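Local coordinates for protein MPT synthase subunit 2 (Burkholderia ambifaria, PDB 7L32) that probably serves as the catalytic subunit of molybdopterin synthase, which transfers sulfur to precursor Z to make the dithiolene of molybdopterin, at residues I35-D47 against L96-H110. Numbering follows the deposited sequence. Where two conformers were deposited one is given.
Sequences IGALACFVGTVRD and LPLDQIVMVATVASH
Gly43 O takes two backbone N-H groups. Ile101 N gives the short bond, 2.7 Å to Gly43 O, and its N-H points almost straight at the oxygen (166°). Val102 N gives a weak one, 3.3 Å to the same Gly43 O. The two donors are neighbours in sequence and share one acceptor, which makes this a classic beta bulge. Past it, Val45 N bonds to Asp99 O, and Val45 O accepts the N-H of Leu98, in the type II beta turn from Leu96 to Asp99. That turn is braced by Leu96 N, which meets Asp99 OD2 at 2.6 Å from above the carboxylate plane. Val45 packs into this end. Its CG2 lies 3.6 Å from Ile101 CG1, the two side chains lying roughly perpendicular. Its CG1, anti to the backbone N (chi1 180°), rests on Pro97 CA.

Before the bulge, strands 37-44 and 100-108 pair antiparallel, with Ala37, Ala39 and Phe41 hydrogen-bonded to Ala108, Thr106 and Val104. They are neighbours in the mixed sheet of the MoaE fold. Helix 111-128 packs on the face with Phe41, Val104 and Thr106. Helix 21-30 packs on the other, against Leu38 and Met103. Strand 37-44 also pairs with a strand of the second subunit, and Cys40, modelled in two conformers, forms a disulfide with Cys40 of that subunit.

On the Leu38 face, Val42 CG2 meets Met103 CB at 4.0 Å. At the far end, Ile35 CD1 touches Ala108 CA at 3.7 Å, while Ile35 CG2 lies over Ser109 CA. One water accepts from Gly36 N and donates to Ser109 O.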
loop_
_atom_site.group_PDB
_atom_site.type_symbol
_atom_site.label_atom_id
_atom_site.label_comp_id
_atom_site.label_asym_id
_atom_site.label_seq_id
_atom_site.Cartn_x
_atom_site.Cartn_y
_atom_site.Cartn_z
ATOM N N ILE A 35 -16.028 -2.231 -4.779
ATOM C CA ILE A 35 -14.669 -2.498 -5.243
ATOM C C ILE A 35 -13.826 -2.875 -4.039
ATOM O O ILE A 35 -14.071 -2.403 -2.925
ATOM C CB ILE A 35 -14.060 -1.310 -6.024
ATOM C CG1 ILE A 35 -14.149 0.001 -5.219
ATOM C CG2 ILE A 35 -14.763 -1.153 -7.383
ATOM C CD1 ILE A 35 -13.591 1.193 -5.984
ATOM N N GLY A 36 -12.854 -3.770 -4.259
ATOM C CA GLY A 36 -12.117 -4.357 -3.152
ATOM C C GLY A 36 -10.592 -4.367 -3.157
ATOM O O GLY A 36 -10.008 -4.993 -2.269
ATOM N N ALA A 37 -9.922 -3.742 -4.126
ATOM C CA ALA A 37 -8.462 -3.742 -4.160
ATOM C C ALA A 37 -8.003 -2.474 -3.462
ATOM O O ALA A 37 -8.331 -1.379 -3.923
ATOM C CB ALA A 37 -7.941 -3.781 -5.596
ATOM N N LEU A 38 -7.270 -2.607 -2.359
ATOM C CA LEU A 38 -6.889 -1.438 -1.561
ATOM C C LEU A 38 -5.371 -1.355 -1.445
ATOM O O LEU A 38 -4.730 -2.297 -0.980
ATOM C CB LEU A 38 -7.562 -1.516 -0.178
ATOM C CG LEU A 38 -7.265 -0.346 0.764
ATOM C CD1 LEU A 38 -8.545 0.139 1.459
ATOM C CD2 LEU A 38 -6.314 -0.899 1.784
ATOM N N ALA A 39 -4.790 -0.234 -1.871
ATOM C CA ALA A 39 -3.365 0.002 -1.704
ATOM C C ALA A 39 -3.170 1.140 -0.715
ATOM O O ALA A 39 -3.906 2.133 -0.757
ATOM C CB ALA A 39 -2.684 0.367 -3.029
ATOM N N CYS A 40 -2.184 1.009 0.166
ATOM C CA CYS A 40 -1.944 2.102 1.092
ATOM C C CYS A 40 -0.451 2.320 1.291
ATOM O O CYS A 40 0.401 1.475 0.974
ATOM C CB CYS A 40 -2.665 1.874 2.432
ATOM S SG CYS A 40 -2.259 0.342 3.282
ATOM N N PHE A 41 -0.146 3.525 1.753
ATOM C CA PHE A 41 1.226 3.876 2.058
ATOM C C PHE A 41 1.207 4.624 3.377
ATOM O O PHE A 41 0.342 5.477 3.583
ATOM C CB PHE A 41 1.895 4.738 0.978
ATOM C CG PHE A 41 3.322 5.120 1.334
ATOM C CD1 PHE A 41 4.382 4.276 1.021
ATOM C CD2 PHE A 41 3.586 6.306 2.041
ATOM C CE1 PHE A 41 5.685 4.599 1.386
ATOM C CE2 PHE A 41 4.894 6.645 2.397
ATOM C CZ PHE A 41 5.937 5.803 2.074
ATOM N N VAL A 42 2.142 4.292 4.267
ATOM C CA VAL A 42 2.340 5.037 5.506
ATOM C C VAL A 42 3.805 5.430 5.601
ATOM O O VAL A 42 4.686 4.562 5.601
ATOM C CB VAL A 42 1.931 4.231 6.751
ATOM C CG1 VAL A 42 2.213 5.042 8.019
ATOM C CG2 VAL A 42 0.448 3.864 6.680
ATOM N N GLY A 43 4.067 6.729 5.730
ATOM C CA GLY A 43 5.411 7.223 5.970
ATOM C C GLY A 43 5.580 7.600 7.432
ATOM O O GLY A 43 4.663 8.141 8.049
ATOM N N THR A 44 6.762 7.305 7.980
ATOM C CA THR A 44 7.080 7.508 9.394
ATOM C C THR A 44 8.436 8.174 9.527
ATOM O O THR A 44 9.337 7.923 8.718
ATOM C CB THR A 44 7.123 6.185 10.196
ATOM O OG1 THR A 44 7.998 5.252 9.547
ATOM C CG2 THR A 44 5.729 5.565 10.325
ATOM N N VAL A 45 8.579 9.006 10.574
ATOM C CA VAL A 45 9.837 9.704 10.830
ATOM C C VAL A 45 10.962 8.690 10.965
ATOM O O VAL A 45 10.958 7.846 11.872
ATOM C CB VAL A 45 9.737 10.576 12.095
ATOM C CG1 VAL A 45 11.066 11.291 12.348
ATOM C CG2 VAL A 45 8.584 11.576 11.983
ATOM N N ARG A 46 11.944 8.774 10.070
ATOM C CA ARG A 46 13.031 7.809 10.081
ATOM C C ARG A 46 13.941 8.053 11.283
ATOM O O ARG A 46 14.218 9.197 11.655
ATOM C CB ARG A 46 13.807 7.876 8.766
ATOM C CG ARG A 46 14.449 6.553 8.357
ATOM C CD ARG A 46 15.295 6.718 7.102
ATOM N NE ARG A 46 16.063 5.518 6.783
ATOM C CZ ARG A 46 17.042 5.481 5.888
ATOM N NH1 ARG A 46 17.378 6.554 5.188
ATOM N NH2 ARG A 46 17.724 4.348 5.715
ATOM N N ASP A 47 14.411 6.963 11.891
ATOM C CA ASP A 47 15.242 7.041 13.094
ATOM C C ASP A 47 16.709 7.091 12.665
ATOM O O ASP A 47 17.451 6.109 12.736
ATOM C CB ASP A 47 14.939 5.853 14.002
ATOM C CG ASP A 47 15.568 5.969 15.381
ATOM O OD1 ASP A 47 16.001 7.075 15.783
ATOM O OD2 ASP A 47 15.621 4.928 16.068
ATOM N N LEU A 96 8.196 12.867 16.446
ATOM C CA LEU A 96 9.396 12.189 16.920
ATOM C C LEU A 96 9.779 11.050 15.982
ATOM O O LEU A 96 8.959 10.596 15.179
ATOM C CB LEU A 96 9.168 11.652 18.335
ATOM C CG LEU A 96 9.044 12.742 19.403
ATOM C CD1 LEU A 96 8.744 12.151 20.780
ATOM C CD2 LEU A 96 10.316 13.569 19.444
ATOM N N PRO A 97 11.019 10.565 16.066
ATOM C CA PRO A 97 11.384 9.352 15.325
ATOM C C PRO A 97 10.416 8.218 15.620
ATOM O O PRO A 97 10.018 7.993 16.768
ATOM C CB PRO A 97 12.797 9.034 15.833
ATOM C CG PRO A 97 13.339 10.369 16.271
ATOM C CD PRO A 97 12.162 11.122 16.815
ATOM N N LEU A 98 10.041 7.507 14.562
ATOM C CA LEU A 98 9.119 6.379 14.505
ATOM C C LEU A 98 7.659 6.832 14.436
ATOM O O LEU A 98 6.791 6.000 14.171
ATOM C CB LEU A 98 9.295 5.382 15.671
ATOM C CG LEU A 98 10.711 4.830 15.852
ATOM C CD1 LEU A 98 10.790 3.875 17.045
ATOM C CD2 LEU A 98 11.214 4.174 14.578
ATOM N N ASP A 99 7.357 8.119 14.638
ATOM C CA ASP A 99 5.984 8.593 14.516
ATOM C C ASP A 99 5.496 8.466 13.078
ATOM O O ASP A 99 6.239 8.731 12.131
ATOM C CB ASP A 99 5.877 10.068 14.915
ATOM C CG ASP A 99 5.898 10.288 16.416
ATOM O OD1 ASP A 99 5.844 9.317 17.201
ATOM O OD2 ASP A 99 6.000 11.463 16.800
ATOM N N GLN A 100 4.219 8.127 12.924
ATOM C CA GLN A 100 3.575 8.217 11.618
ATOM C C GLN A 100 3.483 9.670 11.173
ATOM O O GLN A 100 3.144 10.555 11.967
ATOM C CB GLN A 100 2.173 7.615 11.673
ATOM C CG GLN A 100 2.152 6.118 11.959
ATOM C CD GLN A 100 0.745 5.532 11.988
ATOM O OE1 GLN A 100 0.490 4.492 11.383
ATOM N NE2 GLN A 100 -0.165 6.180 12.721
ATOM N N ILE A 101 3.768 9.910 9.894
ATOM C CA ILE A 101 3.658 11.247 9.284
ATOM C C ILE A 101 2.429 11.351 8.394
ATOM O O ILE A 101 1.664 12.309 8.470
ATOM C CB ILE A 101 4.926 11.577 8.462
ATOM C CG1 ILE A 101 6.181 11.543 9.318
ATOM C CG2 ILE A 101 4.799 12.941 7.779
ATOM C CD1 ILE A 101 7.442 11.530 8.469
ATOM N N VAL A 102 2.254 10.389 7.497
ATOM C CA VAL A 102 1.294 10.553 6.414
ATOM C C VAL A 102 0.795 9.171 6.040
ATOM O O VAL A 102 1.545 8.197 6.102
ATOM C CB VAL A 102 1.945 11.276 5.214
ATOM C CG1 VAL A 102 3.203 10.552 4.751
ATOM C CG2 VAL A 102 0.966 11.463 4.058
ATOM N N MET A 103 -0.482 9.086 5.695
ATOM C CA MET A 103 -1.005 7.881 5.068
ATOM C C MET A 103 -1.789 8.268 3.827
ATOM O O MET A 103 -2.493 9.287 3.808
ATOM C CB MET A 103 -1.892 7.063 6.029
ATOM C CG MET A 103 -3.154 7.744 6.549
ATOM S SD MET A 103 -4.365 6.422 6.900
ATOM C CE MET A 103 -4.857 6.053 5.238
ATOM N N VAL A 104 -1.644 7.460 2.784
ATOM C CA VAL A 104 -2.449 7.581 1.577
ATOM C C VAL A 104 -3.035 6.201 1.316
ATOM O O VAL A 104 -2.302 5.209 1.366
ATOM C CB VAL A 104 -1.623 8.047 0.365
ATOM C CG1 VAL A 104 -2.494 7.975 -0.912
ATOM C CG2 VAL A 104 -1.120 9.503 0.595
ATOM N N ALA A 105 -4.347 6.133 1.106
ATOM C CA ALA A 105 -5.005 4.866 0.762
ATOM C C ALA A 105 -5.861 5.077 -0.483
ATOM O O ALA A 105 -6.532 6.108 -0.616
ATOM C CB ALA A 105 -5.873 4.364 1.918
ATOM N N THR A 106 -5.838 4.107 -1.403
ATOM C CA THR A 106 -6.666 4.160 -2.596
ATOM C C THR A 106 -7.385 2.830 -2.733
ATOM O O THR A 106 -6.889 1.798 -2.282
ATOM C CB THR A 106 -5.866 4.433 -3.879
ATOM O OG1 THR A 106 -4.932 3.359 -4.124
ATOM C CG2 THR A 106 -5.104 5.784 -3.799
ATOM N N VAL A 107 -8.567 2.861 -3.331
ATOM C CA VAL A 107 -9.308 1.636 -3.614
ATOM C C VAL A 107 -9.727 1.663 -5.075
ATOM O O VAL A 107 -9.996 2.729 -5.646
ATOM C CB VAL A 107 -10.523 1.441 -2.667
ATOM C CG1 VAL A 107 -11.540 2.603 -2.761
ATOM C CG2 VAL A 107 -11.215 0.096 -2.920
ATOM N N ALA A 108 -9.755 0.476 -5.687
ATOM C CA ALA A 108 -10.124 0.328 -7.079
ATOM C C ALA A 108 -10.697 -1.068 -7.271
ATOM O O ALA A 108 -10.625 -1.926 -6.386
ATOM C CB ALA A 108 -8.913 0.541 -7.998
ATOM N N SER A 109 -11.256 -1.302 -8.451
ATOM C CA SER A 109 -11.731 -2.645 -8.741
ATOM C C SER A 109 -10.573 -3.634 -8.867
ATOM O O SER A 109 -10.749 -4.828 -8.583
ATOM C CB SER A 109 -12.588 -2.638 -10.013
ATOM O OG SER A 109 -11.816 -2.287 -11.142
ATOM N N HIS A 110 -9.399 -3.172 -9.301
ATOM C CA HIS A 110 -8.266 -4.066 -9.528
ATOM C C HIS A 110 -6.974 -3.443 -9.003
ATOM O O HIS A 110 -6.845 -2.213 -8.894
ATOM C CB HIS A 110 -8.178 -4.416 -11.020
ATOM C CG HIS A 110 -9.408 -5.110 -11.536
ATOM N ND1 HIS A 110 -10.392 -4.459 -12.253
ATOM C CD2 HIS A 110 -9.816 -6.398 -11.424
ATOM C CE1 HIS A 110 -11.350 -5.316 -12.566
ATOM N NE2 HIS A 110 -11.024 -6.500 -12.075
HETATM O O HOH W 1 -12.365 -5.256 -6.486
#